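Local coordinates for cupin 2 conserved barrel domain protein (Desulfovibrio desulfuricans subsp. desulfuricans str. G20, PDB 2Q30), which is of unknown function but adopts the double-stranded beta-helix fold of RmlC-like cupins and forms a two-chain assembly, at residues A[55-60]-A[102-107]; A[59-64]-A[76-81]. All blocks are in the same frame, centred on the assembly; numbering follows the deposited sequence.

Both contacts start from strand 56-63. Its first half pairs with strand 100-107 in contact 1, and its second half meets the turn after strand 75-78 in contact 2. Along the chain, 59-64 leads through strand 66-69 to 76-81, so contact 2 closes a short loop of 11 residues. Contact 1 closes a longer one of 41 residues. The loop of contact 2 nests wholly inside it; the two segments on strand 56-63 overlap at Ile59 and Val60. Contact 1 builds the middle of the five-stranded sheet. Contact 2 ties that sheet to the edge of the four-stranded one. They touch where Val102 CG1 packs on Val61 CA, and both reach the second subunit.

Contact 1 (A[55-60]-A[102-107]); sequences GELNIV and VLVTIA
Residues 56-60 of strand 56-63 and 102-107 of strand 100-107 are antiparallel neighbours in the five-stranded sheet of the cupin barrel. Six backbone hydrogen bonds join them, two for each of the pairs Glu56-Ala107, Asn58-Thr105 and Val60-Leu103. The shortest is Val60 N to Leu103 O at 2.8 Å, nearly straight at 171°. Leu57-Ile106 and Ile59-Val104 are the non-hydrogen-bonded pairs between them.

The tight side carries Leu57, Ile59, Val102, Val104 and Ile106, all apolar. Ile59 lies alongside both valines and points the same way. Its CG2, anti to the backbone N, meets Val102 CB at 3.8 Å. Its CG1, anti to the carbonyl carbon, meets Val104 CG2 at 4.0 Å. Leu57 holds CG in the crowded position between N and the carbonyl carbon (chi1 70°). From there its CD1 touches Val104 CG1 at 3.8 Å.

Within the chain the other face is looser, and a water bridges its Asn58-Thr105 pair. These two lie side by side, with ND2 of Asn58 3.7 Å from Thr105 CB. The water donates to Asn58 OD1 at 3.0 Å and weakly to Leu103 O. It is also hydrogen-bonded to Thr105 OG1 at 2.6 Å. The second subunit covers this face. Thr105 OG1 bonds to Asn58 ND2 of that subunit, and the reciprocal bond is weak. Glu56 reaches Ser30 and Asn32 of the second subunit through OE1.

Within the chain, strand 34-40 lies beside strand 100-107, with backbone hydrogen bonds between Val102 and Phe38 and between Val104 and Val36. Strand 82-87 flanks strand 56-63, with backbone hydrogen bonds between Leu57 and Ala86 and between Ile59 and Leu84. Against the apolar face, His92 and Val94 of strand 92-96 pack on Leu57 and Ile59.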
loop_
_atom_site.group_PDB
_atom_site.type_symbol
_atom_site.label_atom_id
_atom_site.label_comp_id
_atom_site.label_asym_id
_atom_site.label_seq_id
_atom_site.Cartn_x
_atom_site.Cartn_y
_atom_site.Cartn_z
ATOM N N GLY A 55 5.236 12.349 -11.574
ATOM C CA GLY A 55 4.968 11.104 -10.876
ATOM C C GLY A 55 3.924 11.297 -9.825
ATOM O O GLY A 55 3.507 12.431 -9.545
ATOM N N GLU A 56 3.531 10.175 -9.225
ATOM C CA GLU A 56 2.521 10.146 -8.178
ATOM C C GLU A 56 2.945 9.369 -6.950
ATOM O O GLU A 56 3.913 8.640 -6.984
ATOM C CB GLU A 56 1.263 9.512 -8.758
ATOM C CG GLU A 56 0.497 10.426 -9.686
ATOM C CD GLU A 56 -0.502 9.656 -10.499
ATOM O OE1 GLU A 56 -0.064 8.973 -11.438
ATOM O OE2 GLU A 56 -1.717 9.770 -10.238
ATOM N N LEU A 57 2.228 9.562 -5.852
ATOM C CA LEU A 57 2.424 8.712 -4.686
ATOM C C LEU A 57 1.094 8.177 -4.225
ATOM O O LEU A 57 0.051 8.768 -4.511
ATOM C CB LEU A 57 3.106 9.415 -3.506
ATOM C CG LEU A 57 2.328 10.505 -2.738
ATOM C CD1 LEU A 57 2.937 10.734 -1.377
ATOM C CD2 LEU A 57 2.298 11.767 -3.525
ATOM N N ASN A 58 1.136 7.061 -3.501
ATOM C CA ASN A 58 -0.050 6.613 -2.795
ATOM C C ASN A 58 0.380 6.434 -1.340
ATOM O O ASN A 58 1.523 6.025 -1.083
ATOM C CB ASN A 58 -0.756 5.420 -3.456
ATOM C CG ASN A 58 -0.065 4.088 -3.232
ATOM O OD1 ASN A 58 -0.078 3.547 -2.149
ATOM N ND2 ASN A 58 0.437 3.518 -4.293
ATOM N N ILE A 59 -0.493 6.788 -0.415
ATOM C CA ILE A 59 -0.234 6.648 1.012
ATOM C C ILE A 59 -1.306 5.712 1.541
ATOM O O ILE A 59 -2.479 6.063 1.486
ATOM C CB ILE A 59 -0.304 7.971 1.769
ATOM C CG1 ILE A 59 0.661 8.992 1.166
ATOM C CG2 ILE A 59 -0.043 7.722 3.266
ATOM C CD1 ILE A 59 0.715 10.343 1.878
ATOM N N VAL A 60 -0.898 4.562 2.079
ATOM C CA VAL A 60 -1.827 3.566 2.600
ATOM C C VAL A 60 -1.739 3.528 4.119
ATOM O O VAL A 60 -0.658 3.374 4.654
ATOM C CB VAL A 60 -1.480 2.167 2.051
ATOM C CG1 VAL A 60 -2.551 1.148 2.522
ATOM C CG2 VAL A 60 -1.413 2.234 0.532
ATOM N N VAL A 102 1.881 4.282 8.167
ATOM C CA VAL A 102 1.500 4.377 6.761
ATOM C C VAL A 102 2.630 3.910 5.861
ATOM O O VAL A 102 3.778 3.926 6.266
ATOM C CB VAL A 102 1.058 5.820 6.354
ATOM C CG1 VAL A 102 -0.116 6.263 7.221
ATOM C CG2 VAL A 102 2.221 6.807 6.414
ATOM N N LEU A 103 2.264 3.494 4.649
ATOM C CA LEU A 103 3.206 3.069 3.624
ATOM C C LEU A 103 3.025 3.981 2.440
ATOM O O LEU A 103 1.917 4.167 1.970
ATOM C CB LEU A 103 2.928 1.632 3.199
ATOM C CG LEU A 103 4.010 1.009 2.300
ATOM C CD1 LEU A 103 5.384 0.973 2.995
ATOM C CD2 LEU A 103 3.570 -0.411 1.915
ATOM N N VAL A 104 4.126 4.526 1.953
ATOM C CA VAL A 104 4.112 5.423 0.826
ATOM C C VAL A 104 4.847 4.760 -0.312
ATOM O O VAL A 104 5.943 4.307 -0.104
ATOM C CB VAL A 104 4.796 6.765 1.189
ATOM C CG1 VAL A 104 4.785 7.743 -0.038
ATOM C CG2 VAL A 104 4.115 7.374 2.396
ATOM N N THR A 105 4.228 4.724 -1.494
ATOM C CA THR A 105 4.808 4.216 -2.740
ATOM C C THR A 105 4.810 5.391 -3.713
ATOM O O THR A 105 3.768 6.001 -3.948
ATOM C CB THR A 105 4.020 3.031 -3.331
ATOM O OG1 THR A 105 3.986 1.987 -2.342
ATOM C CG2 THR A 105 4.721 2.516 -4.608
ATOM N N ILE A 106 5.981 5.695 -4.241
ATOM C CA ILE A 106 6.234 6.837 -5.112
ATOM C C ILE A 106 6.731 6.288 -6.439
ATOM O O ILE A 106 7.699 5.543 -6.441
ATOM C CB ILE A 106 7.311 7.758 -4.486
ATOM C CG1 ILE A 106 6.989 8.073 -3.003
ATOM C CG2 ILE A 106 7.451 9.013 -5.317
ATOM C CD1 ILE A 106 8.125 8.769 -2.268
ATOM N N ALA A 107 6.062 6.644 -7.543
ATOM C CA ALA A 107 6.408 6.166 -8.906
ATOM C C ALA A 107 6.233 7.256 -9.976
ATOM O O ALA A 107 5.212 7.940 -9.980
ATOM C CB ALA A 107 5.576 4.983 -9.290
HETATM O O HOH W 1 2.174 2.460 -0.474
#

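Contact 2 (A[59-64]-A[76-81]); sequences IVVLEG and IPAPRG
This is a strand-to-turn contact between the two sheets of the double-stranded beta-helix. The end of strand 56-63 meets the turn that leaves strand 75-78 and leads into strand 82-87. One backbone hydrogen bond joins the segments, Gly81 N to Val61 O at 2.7 Å. The donor lies in the carbonyl plane, on a lone pair of Val61 O. At the backbone angles of Gly81 (phi 85°, psi near 0) a CB would jam against Arg80 O, which calls for glycine.

Val61 carries the packing and points toward the turn. Its CB sits 3.4 Å from Pro79 O. The branches spread over the turn: CG1, anti to the backbone N, reaches Arg80 CA at 3.7 Å, and CG2 meets Ala78 CB at 3.9 Å. Phe68 of strand 66-69 touches both Val61 and Ala78.

Leu62 and Glu63 both face Lys101, a classic beta bulge. The Arg80 chain runs past this bulge, extended to CD and then bent at chi3 (65°). Its CG lies 3.6 Å from Leu62 O. Glu63 crosses it obliquely, with the carboxylate and guanidinium planes 51° apart. Glu63 OE1 is 3.4 Å from Arg80 CD, but no N-H of this guanidinium points at it. The salt bridges run between subunits instead: Glu63 OE1 pairs with Arg80 NH1 of the second subunit, and Arg80 NH1 with Glu63 OE1 of the second subunit. Within the chain a water at the guanidinium edge, in its plane, accepts from Arg80 NH1 at 3.0 Å. The same water donates to Leu62 O at 2.7 Å.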
loop_
_atom_site.group_PDB
_atom_site.type_symbol
_atom_site.label_atom_id
_atom_site.label_comp_id
_atom_site.label_asym_id
_atom_site.label_seq_id
_atom_site.Cartn_x
_atom_site.Cartn_y
_atom_site.Cartn_z
ATOM N N ILE A 59 -0.493 6.788 -0.415
ATOM C CA ILE A 59 -0.234 6.648 1.012
ATOM C C ILE A 59 -1.306 5.712 1.541
ATOM O O ILE A 59 -2.479 6.063 1.486
ATOM C CB ILE A 59 -0.304 7.971 1.769
ATOM C CG1 ILE A 59 0.661 8.992 1.166
ATOM C CG2 ILE A 59 -0.043 7.722 3.266
ATOM C CD1 ILE A 59 0.715 10.343 1.878
ATOM N N VAL A 60 -0.898 4.562 2.079
ATOM C CA VAL A 60 -1.827 3.566 2.600
ATOM C C VAL A 60 -1.739 3.528 4.119
ATOM O O VAL A 60 -0.658 3.374 4.654
ATOM C CB VAL A 60 -1.480 2.167 2.051
ATOM C CG1 VAL A 60 -2.551 1.148 2.522
ATOM C CG2 VAL A 60 -1.413 2.234 0.532
ATOM N N VAL A 61 -2.872 3.658 4.811
ATOM C CA VAL A 61 -2.880 3.609 6.274
ATOM C C VAL A 61 -2.935 2.125 6.656
ATOM O O VAL A 61 -3.931 1.463 6.419
ATOM C CB VAL A 61 -4.062 4.375 6.922
ATOM C CG1 VAL A 61 -3.937 4.341 8.427
ATOM C CG2 VAL A 61 -4.112 5.831 6.411
ATOM N N LEU A 62 -1.855 1.642 7.249
ATOM C CA LEU A 62 -1.726 0.247 7.671
ATOM C C LEU A 62 -2.310 -0.011 9.030
ATOM O O LEU A 62 -2.810 -1.092 9.285
ATOM C CB LEU A 62 -0.260 -0.134 7.760
ATOM C CG LEU A 62 0.606 0.088 6.535
ATOM C CD1 LEU A 62 2.050 -0.219 6.919
ATOM C CD2 LEU A 62 0.116 -0.773 5.384
ATOM N N GLU A 63 -2.128 0.941 9.932
ATOM C CA GLU A 63 -2.591 0.792 11.301
ATOM C C GLU A 63 -2.845 2.149 11.875
ATOM O O GLU A 63 -2.127 3.117 11.550
ATOM C CB GLU A 63 -1.547 0.004 12.112
ATOM C CG GLU A 63 -1.777 -0.180 13.631
ATOM C CD GLU A 63 -3.004 -0.989 14.032
ATOM O OE1 GLU A 63 -3.864 -1.324 13.202
ATOM O OE2 GLU A 63 -3.125 -1.278 15.242
ATOM N N GLY A 64 -3.892 2.228 12.700
ATOM C CA GLY A 64 -4.276 3.464 13.353
ATOM C C GLY A 64 -5.100 4.357 12.471
ATOM O O GLY A 64 -5.478 3.970 11.353
ATOM N N ILE A 76 -8.326 15.252 5.011
ATOM C CA ILE A 76 -9.170 14.155 4.573
ATOM C C ILE A 76 -8.985 13.081 5.652
ATOM O O ILE A 76 -7.836 12.712 5.935
ATOM C CB ILE A 76 -8.735 13.570 3.227
ATOM C CG1 ILE A 76 -8.824 14.635 2.119
ATOM C CG2 ILE A 76 -9.592 12.349 2.887
ATOM C CD1 ILE A 76 -8.338 14.144 0.721
ATOM N N PRO A 77 -10.081 12.588 6.263
ATOM C CA PRO A 77 -9.909 11.537 7.263
ATOM C C PRO A 77 -9.191 10.337 6.668
ATOM O O PRO A 77 -9.433 9.983 5.524
ATOM C CB PRO A 77 -11.343 11.191 7.668
ATOM C CG PRO A 77 -12.103 12.442 7.424
ATOM C CD PRO A 77 -11.504 12.994 6.163
ATOM N N ALA A 78 -8.280 9.767 7.435
ATOM C CA ALA A 78 -7.430 8.688 6.987
ATOM C C ALA A 78 -7.580 7.526 7.970
ATOM O O ALA A 78 -6.700 7.275 8.793
ATOM C CB ALA A 78 -5.988 9.184 6.897
ATOM N N PRO A 79 -8.734 6.836 7.925
ATOM C CA PRO A 79 -8.893 5.693 8.788
ATOM C C PRO A 79 -7.989 4.557 8.315
ATOM O O PRO A 79 -7.439 4.622 7.217
ATOM C CB PRO A 79 -10.373 5.335 8.615
ATOM C CG PRO A 79 -10.674 5.754 7.224
ATOM C CD PRO A 79 -9.943 7.055 7.105
ATOM N N ARG A 80 -7.875 3.511 9.123
ATOM C CA ARG A 80 -7.047 2.361 8.764
ATOM C C ARG A 80 -7.530 1.818 7.428
ATOM O O ARG A 80 -8.729 1.726 7.183
ATOM C CB ARG A 80 -7.115 1.287 9.849
ATOM C CG ARG A 80 -6.192 0.088 9.604
ATOM C CD ARG A 80 -6.266 -0.883 10.778
ATOM N NE ARG A 80 -7.580 -1.504 10.928
ATOM C CZ ARG A 80 -8.071 -2.536 10.220
ATOM N NH1 ARG A 80 -7.389 -3.117 9.256
ATOM N NH2 ARG A 80 -9.299 -2.978 10.487
ATOM N N GLY A 81 -6.605 1.513 6.538
ATOM C CA GLY A 81 -6.964 1.019 5.232
ATOM C C GLY A 81 -7.282 2.084 4.194
ATOM O O GLY A 81 -7.563 1.746 3.052
HETATM O O HOH W 2 -4.511 -2.876 8.292
#